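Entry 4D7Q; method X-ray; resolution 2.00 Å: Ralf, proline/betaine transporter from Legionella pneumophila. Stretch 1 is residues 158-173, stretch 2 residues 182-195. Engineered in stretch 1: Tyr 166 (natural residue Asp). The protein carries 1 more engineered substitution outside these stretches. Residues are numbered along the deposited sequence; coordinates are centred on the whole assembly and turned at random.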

# COMPACT_ATOMS: atom_id res chain seq x y z
N PRO A 158 6.32 27.23 1.04
CA PRO A 158 7.30 28.33 1.05
C PRO A 158 8.75 27.83 0.88
O PRO A 158 9.14 26.82 1.49
CB PRO A 158 7.06 29.02 2.40
CG PRO A 158 5.60 28.69 2.74
CD PRO A 158 5.42 27.28 2.22
N GLU A 159 9.52 28.49 -0.01
CA GLU A 159 10.92 28.12 -0.31
C GLU A 159 11.78 28.06 0.97
O GLU A 159 12.62 27.16 1.12
CB GLU A 159 11.53 29.09 -1.34
CG GLU A 159 12.78 28.56 -2.03
CD GLU A 159 12.62 27.35 -2.94
OE1 GLU A 159 11.47 27.00 -3.30
OE2 GLU A 159 13.66 26.77 -3.32
N LYS A 160 11.51 28.99 1.89
CA LYS A 160 12.16 29.10 3.19
C LYS A 160 12.12 27.80 4.04
O LYS A 160 13.02 27.62 4.86
CB LYS A 160 11.55 30.27 3.97
CG LYS A 160 10.12 30.02 4.47
CD LYS A 160 9.61 31.13 5.39
CE LYS A 160 8.13 30.95 5.68
NZ LYS A 160 7.85 29.74 6.51
N ASN A 161 11.09 26.92 3.87
CA ASN A 161 10.96 25.68 4.67
C ASN A 161 11.75 24.53 4.10
O ASN A 161 11.97 23.55 4.79
CB ASN A 161 9.49 25.22 4.75
CG ASN A 161 8.48 26.20 5.27
OD1 ASN A 161 8.82 27.28 5.73
ND2 ASN A 161 7.21 25.85 5.13
N LYS A 162 12.08 24.60 2.81
CA LYS A 162 12.66 23.51 2.06
C LYS A 162 14.08 23.12 2.47
O LYS A 162 14.95 23.98 2.58
CB LYS A 162 12.48 23.73 0.54
CG LYS A 162 11.01 23.71 0.12
CD LYS A 162 10.79 23.97 -1.36
CE LYS A 162 9.31 24.02 -1.70
NZ LYS A 162 9.07 24.21 -3.16
N MET A 163 14.27 21.82 2.75
CA MET A 163 15.53 21.24 3.18
C MET A 163 16.55 21.49 2.10
O MET A 163 16.26 21.32 0.92
CB MET A 163 15.36 19.73 3.43
CG MET A 163 16.55 19.10 4.17
SD MET A 163 16.24 17.36 4.55
CE MET A 163 15.35 17.51 6.05
N THR A 164 17.70 21.97 2.51
CA THR A 164 18.86 22.24 1.68
C THR A 164 19.77 21.03 1.63
O THR A 164 19.52 20.08 2.29
CB THR A 164 19.69 23.38 2.29
OG1 THR A 164 20.08 23.05 3.60
CG2 THR A 164 18.89 24.64 2.34
N VAL A 165 20.82 21.10 0.84
CA VAL A 165 21.76 20.01 0.78
C VAL A 165 22.44 19.78 2.14
O VAL A 165 22.54 18.66 2.56
CB VAL A 165 22.75 20.11 -0.39
CG1 VAL A 165 23.62 21.32 -0.27
CG2 VAL A 165 23.58 18.86 -0.52
N TYR A 166 22.83 20.85 2.82
CA TYR A 166 23.38 20.76 4.17
C TYR A 166 22.38 20.14 5.12
O TYR A 166 22.76 19.34 5.97
CB TYR A 166 23.82 22.15 4.72
CG TYR A 166 24.45 22.03 6.10
CD1 TYR A 166 25.59 21.25 6.30
CD2 TYR A 166 23.86 22.63 7.21
CE1 TYR A 166 26.15 21.11 7.57
CE2 TYR A 166 24.44 22.52 8.48
CZ TYR A 166 25.59 21.76 8.65
OH TYR A 166 26.16 21.60 9.89
N GLY A 167 21.11 20.55 5.00
CA GLY A 167 20.01 20.08 5.83
C GLY A 167 19.81 18.60 5.64
O GLY A 167 19.58 17.87 6.60
N LEU A 168 19.97 18.14 4.38
CA LEU A 168 19.81 16.72 4.04
C LEU A 168 20.90 15.88 4.69
O LEU A 168 20.59 14.83 5.24
CB LEU A 168 19.75 16.50 2.52
CG LEU A 168 19.54 15.02 2.08
CD1 LEU A 168 18.17 14.47 2.55
CD2 LEU A 168 19.78 14.83 0.59
N LYS A 169 22.16 16.37 4.67
CA LYS A 169 23.31 15.70 5.29
C LYS A 169 23.11 15.59 6.81
O LYS A 169 23.31 14.52 7.37
CB LYS A 169 24.62 16.45 4.98
CG LYS A 169 25.08 16.29 3.52
CD LYS A 169 26.01 17.42 3.15
CE LYS A 169 26.75 17.16 1.87
NZ LYS A 169 27.70 18.27 1.59
N ARG A 170 22.66 16.68 7.44
CA ARG A 170 22.39 16.69 8.90
C ARG A 170 21.24 15.72 9.19
O ARG A 170 21.29 14.95 10.13
CB ARG A 170 21.99 18.11 9.37
CG ARG A 170 23.12 19.12 9.42
CD ARG A 170 24.08 18.89 10.56
NE ARG A 170 23.51 19.23 11.87
CZ ARG A 170 24.20 19.22 13.00
NH1 ARG A 170 25.49 18.89 13.00
NH2 ARG A 170 23.62 19.53 14.15
N ASN A 171 20.23 15.70 8.31
CA ASN A 171 19.05 14.83 8.46
C ASN A 171 19.33 13.33 8.40
O ASN A 171 18.58 12.55 9.00
CB ASN A 171 17.99 15.22 7.42
CG ASN A 171 16.66 14.59 7.72
OD1 ASN A 171 15.90 15.03 8.59
ND2 ASN A 171 16.43 13.46 7.10
N LEU A 172 20.35 12.91 7.64
CA LEU A 172 20.68 11.50 7.42
C LEU A 172 21.85 10.97 8.29
O LEU A 172 22.24 9.82 8.13
CB LEU A 172 20.90 11.21 5.92
CG LEU A 172 19.63 11.28 5.06
CD1 LEU A 172 19.96 11.36 3.59
CD2 LEU A 172 18.65 10.15 5.39
N ARG A 173 22.37 11.79 9.21
CA ARG A 173 23.44 11.37 10.13
C ARG A 173 23.09 10.07 10.86
O ARG A 173 22.00 9.97 11.41
CB ARG A 173 23.75 12.45 11.17
CG ARG A 173 24.56 13.63 10.63
CD ARG A 173 24.68 14.75 11.66
NE ARG A 173 23.36 15.23 12.07
CZ ARG A 173 23.08 15.71 13.28
NH1 ARG A 173 24.03 15.78 14.21
NH2 ARG A 173 21.85 16.10 13.58
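Stretch 2 (182-195) DAKFLEELYSEIKA

Stretch 2 packs as a helix across the short helix of stretch 1 through a small apolar contact, flanked by a tyrosine hydrogen bond and a salt bridge. Residues 183-195 are helical. Asp 182 sits at the N-cap position, and its OD2 accepts from Phe 185 N at 2.9 Å. The helix crosses helix 165-171 at 124°, so the two run in broadly opposing directions on a steep slant. Their axes approach to 9.6 Å. The backbones come nearest where Val 165 CA lies 6.2 Å from Tyr 190 CA and Lys 169 CA lies 6.8 Å from Leu 186 CA. The contact buries 539 Å², both sides summed.

Tyr 190 points toward stretch 1, with chi1 in the t well, and meets the start of helix 165-171. Tyr 190 OH donates a very short hydrogen bond of 2.5 Å to Met 163 O, a carbonyl in the loop before that helix. Val 165 lies over one face of the Tyr 190 ring, its CB 4.3 Å from the centroid of that ring in a CH-pi contact. Leu 168 CD2 sits at the ring edge, 3.9 Å from Tyr 190 CD2. The same Leu 168 CD2 is 3.7 Å from Leu 189 CD2.

One turn earlier in stretch 2, Leu 186 also points toward stretch 1. Leu 186 CD2 is 3.7 Å from Leu 172 CD1, and Leu 186 CD1 is 3.9 Å from Lys 169 CG. Lys 169 leaves its backbone sideways, but its extended chain brings NZ to 2.8 Å from Glu 187 OE2, forming the salt bridge. On the way, Lys 169 CE passes 3.6 Å from Ala 183 O. Farther along the helix, Lys 194 NZ is 4.1 Å from Glu 159 OE2. These opposite charges are near each other but beyond salt-bridge range.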

# COMPACT_ATOMS: atom_id res chain seq x y z
N ASP A 182 28.13 9.05 2.25
CA ASP A 182 29.20 9.85 1.63
C ASP A 182 28.64 11.24 1.24
O ASP A 182 27.54 11.31 0.69
CB ASP A 182 29.70 9.13 0.37
CG ASP A 182 30.64 9.98 -0.44
OD1 ASP A 182 31.66 10.43 0.13
OD2 ASP A 182 30.31 10.27 -1.61
N ALA A 183 29.38 12.33 1.56
CA ALA A 183 28.94 13.70 1.25
C ALA A 183 28.58 13.93 -0.22
O ALA A 183 27.55 14.55 -0.52
CB ALA A 183 29.98 14.71 1.70
N LYS A 184 29.44 13.44 -1.13
CA LYS A 184 29.29 13.57 -2.57
C LYS A 184 28.06 12.78 -3.04
O LYS A 184 27.32 13.26 -3.89
CB LYS A 184 30.59 13.11 -3.28
CG LYS A 184 30.59 13.33 -4.80
CD LYS A 184 32.01 13.43 -5.37
CE LYS A 184 32.43 14.87 -5.56
NZ LYS A 184 33.76 14.99 -6.22
N PHE A 185 27.82 11.58 -2.46
CA PHE A 185 26.63 10.78 -2.77
C PHE A 185 25.36 11.60 -2.47
O PHE A 185 24.45 11.64 -3.30
CB PHE A 185 26.64 9.45 -1.97
CG PHE A 185 25.36 8.64 -2.07
CD1 PHE A 185 25.14 7.80 -3.15
CD2 PHE A 185 24.41 8.69 -1.06
CE1 PHE A 185 23.95 7.08 -3.25
CE2 PHE A 185 23.22 7.96 -1.17
CZ PHE A 185 23.01 7.15 -2.25
N LEU A 186 25.31 12.25 -1.28
CA LEU A 186 24.16 13.05 -0.87
C LEU A 186 23.99 14.34 -1.67
O LEU A 186 22.86 14.78 -1.86
CB LEU A 186 24.18 13.35 0.63
CG LEU A 186 23.91 12.14 1.56
CD1 LEU A 186 23.84 12.58 3.02
CD2 LEU A 186 22.66 11.35 1.12
N GLU A 187 25.10 14.96 -2.11
CA GLU A 187 25.03 16.18 -2.94
C GLU A 187 24.39 15.85 -4.29
O GLU A 187 23.57 16.62 -4.79
CB GLU A 187 26.42 16.77 -3.15
CG GLU A 187 26.95 17.49 -1.93
CD GLU A 187 28.46 17.67 -1.91
OE1 GLU A 187 29.09 17.59 -2.99
OE2 GLU A 187 29.00 17.89 -0.81
N GLU A 188 24.73 14.69 -4.81
CA GLU A 188 24.21 14.16 -6.06
C GLU A 188 22.76 13.69 -5.92
O GLU A 188 21.95 13.96 -6.75
CB GLU A 188 25.11 13.05 -6.58
CG GLU A 188 26.45 13.55 -7.09
CD GLU A 188 27.54 12.48 -7.25
OE1 GLU A 188 27.36 11.31 -6.83
OE2 GLU A 188 28.61 12.83 -7.79
N LEU A 189 22.48 13.00 -4.83
CA LEU A 189 21.14 12.63 -4.47
C LEU A 189 20.20 13.83 -4.44
O LEU A 189 19.22 13.84 -5.10
CB LEU A 189 21.12 11.90 -3.15
CG LEU A 189 19.77 11.29 -2.82
CD1 LEU A 189 19.76 9.78 -2.84
CD2 LEU A 189 19.28 11.79 -1.50
N TYR A 190 20.59 14.85 -3.69
CA TYR A 190 19.86 16.10 -3.64
C TYR A 190 19.66 16.79 -5.00
O TYR A 190 18.59 17.19 -5.31
CB TYR A 190 20.50 17.04 -2.64
CG TYR A 190 19.65 18.22 -2.29
CD1 TYR A 190 19.63 19.35 -3.09
CD2 TYR A 190 18.89 18.21 -1.16
CE1 TYR A 190 18.85 20.42 -2.77
CE2 TYR A 190 18.11 19.28 -0.83
CZ TYR A 190 18.09 20.38 -1.64
OH TYR A 190 17.33 21.44 -1.32
N SER A 191 20.73 16.89 -5.79
CA SER A 191 20.70 17.48 -7.13
C SER A 191 19.66 16.78 -8.03
O SER A 191 18.90 17.45 -8.71
CB SER A 191 22.08 17.40 -7.77
OG SER A 191 22.04 17.97 -9.07
N GLU A 192 19.59 15.44 -7.98
CA GLU A 192 18.64 14.66 -8.79
C GLU A 192 17.22 14.77 -8.28
O GLU A 192 16.29 14.80 -9.09
CB GLU A 192 19.05 13.20 -8.82
CG GLU A 192 20.36 12.94 -9.53
CD GLU A 192 20.68 11.47 -9.57
OE1 GLU A 192 19.88 10.72 -10.17
OE2 GLU A 192 21.68 11.06 -8.96
N ILE A 193 17.04 14.86 -6.96
CA ILE A 193 15.71 15.07 -6.35
C ILE A 193 15.16 16.44 -6.82
O ILE A 193 14.01 16.55 -7.27
CB ILE A 193 15.80 14.97 -4.79
CG1 ILE A 193 15.96 13.50 -4.34
CG2 ILE A 193 14.61 15.61 -4.11
CD1 ILE A 193 16.32 13.33 -2.79
N LYS A 194 16.01 17.47 -6.72
CA LYS A 194 15.69 18.84 -7.10
C LYS A 194 15.39 19.03 -8.61
O LYS A 194 14.51 19.82 -8.97
CB LYS A 194 16.77 19.80 -6.58
CG LYS A 194 16.26 21.22 -6.41
CD LYS A 194 17.35 22.22 -6.05
CE LYS A 194 16.91 23.65 -6.34
NZ LYS A 194 15.69 24.06 -5.58
N ALA A 195 16.10 18.29 -9.48
CA ALA A 195 15.97 18.41 -10.93
C ALA A 195 14.64 18.01 -11.54
O ALA A 195 14.23 18.61 -12.53
CB ALA A 195 17.09 17.66 -11.63